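Local coordinates for putative uncharacterized protein (Chaetomium thermophilum, PDB 5T8V) that is a Scc2-type sister chromatid cohesion protein, seen here as its C-terminal HEAT-repeat portion, and probably helps load cohesin onto chromatin, at residues Q263-N268 and M311-T316. Numbering follows the deposited sequence.
Sequences QIFLLN and MRLVQT
Phe-265 lies against Leu-313 where two helices of the HEAT-repeat solenoid, 247-267 and 305-315, meet near their C-terminal ends. With CG anti to the backbone N (chi1 -179°), the phenyl ring reaches across to the second helix and offers it one face. CB of Leu-313 stands almost exactly over the middle of that face, 4.1 Å from the ring centroid and 5° off the normal, a CH-pi contact. CD2 of Leu-313 sits over the base of the ring, 3.7 Å from CB of Phe-265, while CD1 lies over one side, nearest CD2 of the ring. Ile-276 of helix 272-282 touches both side chains and so extends this apolar cluster to a third helix. Cutting Phe-265 back to an alanine removes the ring, which would probably leave CB of Leu-313 without its aromatic partner and open a gap between the helices. Beside this cluster, Leu-266 brings CD1 to within 3.9 Å of the carbonyl O of Thr-316. The threonine hydroxyl approaches the ring obliquely, OG1 lying 3.6 Å from CD1 of Phe-265, and OG1 also donates a hydrogen bond of 2.6 Å to the carbonyl O of Leu-313, tilted 31° from the carbonyl plane.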
ATOM      1  N   GLN A 263     -34.064 -27.515 -18.888  1.00 19.50           N
ATOM      2  CA  GLN A 263     -34.592 -28.253 -20.029  1.00 20.03           C
ATOM      3  C   GLN A 263     -34.910 -27.318 -21.188  1.00 20.10           C
ATOM      4  O   GLN A 263     -34.448 -27.530 -22.314  1.00 19.34           O
ATOM      5  CB  GLN A 263     -35.827 -29.043 -19.609  1.00 21.08           C
ATOM      6  CG  GLN A 263     -35.501 -30.452 -19.183  1.00 22.52           C
ATOM      7  CD  GLN A 263     -35.367 -31.382 -20.365  1.00 24.23           C
ATOM      8  OE1 GLN A 263     -36.364 -31.793 -20.948  1.00 26.46           O
ATOM      9  NE2 GLN A 263     -34.134 -31.712 -20.731  1.00 23.02           N
ATOM     10  N   ILE A 264     -35.699 -26.272 -20.931  1.00 17.19           N
ATOM     11  CA  ILE A 264     -36.006 -25.305 -21.983  1.00 18.10           C
ATOM     12  C   ILE A 264     -34.718 -24.740 -22.573  1.00 17.86           C
ATOM     13  O   ILE A 264     -34.577 -24.610 -23.796  1.00 18.52           O
ATOM     14  CB  ILE A 264     -36.915 -24.190 -21.432  1.00 18.73           C
ATOM     15  CG1 ILE A 264     -38.234 -24.783 -20.928  1.00 19.12           C
ATOM     16  CG2 ILE A 264     -37.175 -23.127 -22.504  1.00 19.87           C
ATOM     17  CD1 ILE A 264     -39.138 -23.783 -20.224  1.00 19.81           C
ATOM     18  N   PHE A 265     -33.758 -24.405 -21.709  1.00 19.23           N
ATOM     19  CA  PHE A 265     -32.492 -23.838 -22.159  1.00 19.16           C
ATOM     20  C   PHE A 265     -31.734 -24.801 -23.061  1.00 19.74           C
ATOM     21  O   PHE A 265     -31.051 -24.370 -23.996  1.00 19.49           O
ATOM     22  CB  PHE A 265     -31.647 -23.467 -20.938  1.00 18.40           C
ATOM     23  CG  PHE A 265     -30.319 -22.849 -21.270  1.00 18.52           C
ATOM     24  CD1 PHE A 265     -29.206 -23.642 -21.491  1.00 15.28           C
ATOM     25  CD2 PHE A 265     -30.179 -21.474 -21.334  1.00 19.27           C
ATOM     26  CE1 PHE A 265     -27.983 -23.077 -21.786  1.00 15.17           C
ATOM     27  CE2 PHE A 265     -28.955 -20.903 -21.629  1.00 20.63           C
ATOM     28  CZ  PHE A 265     -27.856 -21.706 -21.854  1.00 15.63           C
ATOM     29  N   LEU A 266     -31.846 -26.103 -22.802  1.00 23.15           N
ATOM     30  CA  LEU A 266     -31.067 -27.087 -23.542  1.00 25.08           C
ATOM     31  C   LEU A 266     -31.682 -27.392 -24.904  1.00 28.19           C
ATOM     32  O   LEU A 266     -30.963 -27.473 -25.905  1.00 29.52           O
ATOM     33  CB  LEU A 266     -30.941 -28.362 -22.708  1.00 26.06           C
ATOM     34  CG  LEU A 266     -30.260 -29.582 -23.326  1.00 27.86           C
ATOM     35  CD1 LEU A 266     -29.608 -30.396 -22.229  1.00 27.02           C
ATOM     36  CD2 LEU A 266     -31.257 -30.452 -24.090  1.00 29.89           C
ATOM     37  N   LEU A 267     -32.999 -27.563 -24.964  1.00 46.25           N
ATOM     38  CA  LEU A 267     -33.667 -27.985 -26.189  1.00 49.31           C
ATOM     39  C   LEU A 267     -33.908 -26.845 -27.172  1.00 49.58           C
ATOM     40  O   LEU A 267     -34.541 -27.071 -28.208  1.00 52.11           O
ATOM     41  CB  LEU A 267     -35.001 -28.658 -25.849  1.00 49.25           C
ATOM     42  CG  LEU A 267     -34.891 -30.032 -25.187  1.00 48.73           C
ATOM     43  CD1 LEU A 267     -35.737 -30.090 -23.927  1.00 48.87           C
ATOM     44  CD2 LEU A 267     -35.302 -31.128 -26.156  1.00 49.60           C
ATOM     45  N   ASN A 268     -33.421 -25.638 -26.890  1.00 28.91           N
ATOM     46  CA  ASN A 268     -33.624 -24.484 -27.766  1.00 28.78           C
ATOM     47  C   ASN A 268     -32.380 -23.609 -27.744  1.00 26.41           C
ATOM     48  O   ASN A 268     -32.307 -22.617 -27.008  1.00 25.24           O
ATOM     49  CB  ASN A 268     -34.860 -23.687 -27.344  1.00 29.52           C
ATOM     50  CG  ASN A 268     -36.140 -24.481 -27.491  1.00 30.09           C
ATOM     51  OD1 ASN A 268     -36.760 -24.491 -28.554  1.00 31.21           O
ATOM     52  ND2 ASN A 268     -36.542 -25.158 -26.421  1.00 29.70           N
ATOM     53  N   MET A 311     -25.161 -21.329 -13.104  1.00 16.03           N
ATOM     54  CA  MET A 311     -24.111 -22.330 -13.242  1.00 15.53           C
ATOM     55  C   MET A 311     -24.656 -23.610 -13.864  1.00 15.06           C
ATOM     56  O   MET A 311     -24.031 -24.185 -14.763  1.00 14.78           O
ATOM     57  CB  MET A 311     -23.476 -22.605 -11.882  1.00 15.84           C
ATOM     58  CG  MET A 311     -22.894 -21.355 -11.238  1.00 22.13           C
ATOM     59  SD  MET A 311     -22.270 -21.641  -9.580  1.00 22.76           S
ATOM     60  CE  MET A 311     -20.810 -22.559  -9.978  1.00 24.35           C
ATOM     61  N   ARG A 312     -25.834 -24.054 -13.420  1.00 15.39           N
ATOM     62  CA  ARG A 312     -26.447 -25.241 -14.009  1.00 17.44           C
ATOM     63  C   ARG A 312     -26.609 -25.088 -15.517  1.00 17.03           C
ATOM     64  O   ARG A 312     -26.294 -26.006 -16.283  1.00 16.90           O
ATOM     65  CB  ARG A 312     -27.800 -25.515 -13.355  1.00 18.82           C
ATOM     66  CG  ARG A 312     -27.708 -26.208 -12.010  1.00 19.37           C
ATOM     67  CD  ARG A 312     -29.038 -26.832 -11.622  1.00 19.75           C
ATOM     68  NE  ARG A 312     -29.452 -27.864 -12.566  1.00 19.52           N
ATOM     69  CZ  ARG A 312     -30.590 -28.543 -12.476  1.00 20.51           C
ATOM     70  NH1 ARG A 312     -31.435 -28.303 -11.481  1.00 21.55           N
ATOM     71  NH2 ARG A 312     -30.885 -29.466 -13.382  1.00 20.43           N
ATOM     72  N   LEU A 313     -27.107 -23.932 -15.961  1.00 13.65           N
ATOM     73  CA  LEU A 313     -27.232 -23.681 -17.393  1.00 13.77           C
ATOM     74  C   LEU A 313     -25.879 -23.767 -18.080  1.00 13.56           C
ATOM     75  O   LEU A 313     -25.779 -24.255 -19.212  1.00 13.61           O
ATOM     76  CB  LEU A 313     -27.862 -22.308 -17.637  1.00 14.38           C
ATOM     77  CG  LEU A 313     -29.281 -22.076 -17.115  1.00 14.83           C
ATOM     78  CD1 LEU A 313     -29.784 -20.713 -17.567  1.00 22.95           C
ATOM     79  CD2 LEU A 313     -30.224 -23.172 -17.572  1.00 14.76           C
ATOM     80  N   VAL A 314     -24.823 -23.298 -17.413  1.00 13.47           N
ATOM     81  CA  VAL A 314     -23.495 -23.409 -18.007  1.00 13.35           C
ATOM     82  C   VAL A 314     -23.067 -24.868 -18.121  1.00 13.09           C
ATOM     83  O   VAL A 314     -22.322 -25.225 -19.041  1.00 13.14           O
ATOM     84  CB  VAL A 314     -22.475 -22.586 -17.202  1.00 13.45           C
ATOM     85  CG1 VAL A 314     -21.060 -22.799 -17.745  1.00 13.38           C
ATOM     86  CG2 VAL A 314     -22.842 -21.113 -17.240  1.00 13.94           C
ATOM     87  N   GLN A 315     -23.519 -25.735 -17.209  1.00 14.53           N
ATOM     88  CA  GLN A 315     -23.089 -27.132 -17.237  1.00 17.04           C
ATOM     89  C   GLN A 315     -23.999 -28.027 -18.068  1.00 21.14           C
ATOM     90  O   GLN A 315     -23.632 -29.179 -18.329  1.00 20.58           O
ATOM     91  CB  GLN A 315     -22.993 -27.716 -15.822  1.00 16.59           C
ATOM     92  CG  GLN A 315     -22.791 -26.698 -14.728  1.00 15.78           C
ATOM     93  CD  GLN A 315     -22.209 -27.284 -13.462  1.00 14.44           C
ATOM     94  OE1 GLN A 315     -21.359 -26.670 -12.817  1.00 13.72           O
ATOM     95  NE2 GLN A 315     -22.682 -28.464 -13.081  1.00 14.44           N
ATOM     96  N   THR A 316     -25.170 -27.543 -18.490  1.00 22.51           N
ATOM     97  CA  THR A 316     -26.005 -28.326 -19.395  1.00 28.60           C
ATOM     98  C   THR A 316     -25.377 -28.490 -20.772  1.00 31.11           C
ATOM     99  O   THR A 316     -25.907 -29.255 -21.585  1.00 32.14           O
ATOM    100  CB  THR A 316     -27.389 -27.685 -19.555  1.00 31.69           C
ATOM    101  OG1 THR A 316     -27.252 -26.316 -19.963  1.00 31.52           O
ATOM    102  CG2 THR A 316     -28.177 -27.762 -18.256  1.00 32.55           C
TER